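Local coordinates for putative hydrolase (Agrobacterium vitis, PDB 3LLC), which probably acts as an alpha/beta-fold serine hydrolase, with likely acyl-protein thioesterase and acyl-glucuronide esterase activity, at residues Q213-A216 and P221-H224. Sequence-based numbering, arbitrary orientation.
Sequences QGMA and PYQH
The backbones of Met215 and Tyr222 come closest, their CA atoms 5.3 Å apart, where the chain leaves strand 209-214, turns through a short loop and enters helix 222-230. Between these two segments the contact is made by packing alone; polar links to the loop come from Gln213. Met215, a selenomethionine, runs extended as far as SE and then bends at its last torsion (chi3 75°), which brings the terminal methyl over one face of the Tyr222 ring. CE of Met215 lies 3.7 Å from the centroid of the Tyr222 ring, only 15° off the normal, a CH-pi contact; the selenium stands further back, as in a Met-aromatic pair. On the opposite face of the ring sits OE1 of the neighbouring Gln223, 3.4 Å above the plane and offset toward the rim. At the base of the tyrosine, the side chain of Gln213 crosses at about a right angle: its CG packs 3.9 Å from Tyr222 CB, and its NE2 reaches 3.7 Å from Tyr222 CA. That amide is held by a bond to its own neighbour, NE2 of Gln213 to O of Gly214 at 3.0 Å, nearly straight (163°) and directed onto a carbonyl lone pair. Weak hydrogen bonds run from the same nitrogen to the Val220 carbonyl and to Asp217, the probable acid of a Ser114-His247-Asp217 triad. Leu241 of strand 237-242 touches Gln213, Met215 and Tyr222, tying the turn into the beta-alpha-beta unit. The chemistry thus divides: apolar packing sets strand end against helix start, while the buried amide of Gln213 bonds firmly to Gly214 O and only weakly to the loop, which may help to place the turn that carries the probable catalytic acid.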
loop_
_atom_site.group_PDB
_atom_site.type_symbol
_atom_site.label_atom_id
_atom_site.label_comp_id
_atom_site.label_asym_id
_atom_site.label_seq_id
_atom_site.Cartn_x
_atom_site.Cartn_y
_atom_site.Cartn_z
ATOM N N GLN A 213 -5.754 12.648 3.194
ATOM C CA GLN A 213 -4.413 13.247 3.222
ATOM C C GLN A 213 -4.355 14.411 4.220
ATOM O O GLN A 213 -5.203 15.346 4.223
ATOM C CB GLN A 213 -4.047 13.735 1.807
ATOM C CG GLN A 213 -2.768 14.548 1.699
ATOM C CD GLN A 213 -1.507 13.697 1.828
ATOM O OE1 GLN A 213 -1.352 12.653 1.164
ATOM N NE2 GLN A 213 -0.580 14.165 2.666
ATOM N N GLY A 214 -3.335 14.376 5.077
ATOM C CA GLY A 214 -3.109 15.461 6.015
ATOM C C GLY A 214 -2.307 16.605 5.410
ATOM O O GLY A 214 -1.404 16.375 4.586
HETATM N N MSE A 215 -2.609 17.834 5.817
HETATM C CA MSE A 215 -1.863 19.000 5.326
HETATM C C MSE A 215 -0.672 19.365 6.261
HETATM O O MSE A 215 0.047 20.307 6.000
HETATM C CB MSE A 215 -2.791 20.197 5.085
HETATM C CG MSE A 215 -3.979 19.886 4.123
HETATM SE SE MSE A 215 -5.124 21.365 3.836
HETATM C CE MSE A 215 -4.044 22.425 2.654
ATOM N N ALA A 216 -0.538 18.657 7.375
ATOM C CA ALA A 216 0.647 18.789 8.251
ATOM C C ALA A 216 1.537 17.527 8.178
ATOM O O ALA A 216 2.185 17.126 9.154
ATOM C CB ALA A 216 0.199 19.080 9.704
ATOM N N PRO A 221 4.042 15.421 1.127
ATOM C CA PRO A 221 3.397 16.740 1.090
ATOM C C PRO A 221 1.983 16.615 0.533
ATOM O O PRO A 221 1.787 15.811 -0.372
ATOM C CB PRO A 221 4.260 17.563 0.127
ATOM C CG PRO A 221 5.414 16.728 -0.243
ATOM C CD PRO A 221 5.232 15.349 0.266
ATOM N N TYR A 222 1.029 17.376 1.064
ATOM C CA TYR A 222 -0.360 17.241 0.589
ATOM C C TYR A 222 -0.463 17.552 -0.918
ATOM O O TYR A 222 -1.362 17.050 -1.592
ATOM C CB TYR A 222 -1.325 18.114 1.410
ATOM C CG TYR A 222 -1.251 19.578 1.104
ATOM C CD1 TYR A 222 -2.025 20.141 0.079
ATOM C CD2 TYR A 222 -0.417 20.433 1.842
ATOM C CE1 TYR A 222 -1.931 21.480 -0.222
ATOM C CE2 TYR A 222 -0.327 21.781 1.539
ATOM C CZ TYR A 222 -1.099 22.299 0.508
ATOM O OH TYR A 222 -1.017 23.633 0.200
ATOM N N GLN A 223 0.442 18.395 -1.427
ATOM C CA GLN A 223 0.501 18.722 -2.882
ATOM C C GLN A 223 0.682 17.447 -3.746
ATOM O O GLN A 223 0.287 17.414 -4.940
ATOM C CB GLN A 223 1.631 19.721 -3.176
ATOM C CG GLN A 223 1.445 21.134 -2.539
ATOM C CD GLN A 223 2.063 21.306 -1.129
ATOM O OE1 GLN A 223 2.276 20.336 -0.373
ATOM N NE2 GLN A 223 2.295 22.574 -0.754
ATOM N N HIS A 224 1.304 16.406 -3.158
ATOM C CA HIS A 224 1.494 15.119 -3.850
ATOM C C HIS A 224 0.132 14.443 -4.118
ATOM O O HIS A 224 -0.046 13.784 -5.179
ATOM C CB HIS A 224 2.395 14.203 -3.028
ATOM C CG HIS A 224 3.059 13.113 -3.812
ATOM N ND1 HIS A 224 3.958 13.369 -4.832
ATOM C CD2 HIS A 224 2.979 11.763 -3.703
ATOM C CE1 HIS A 224 4.391 12.214 -5.325
ATOM N NE2 HIS A 224 3.811 11.224 -4.661
#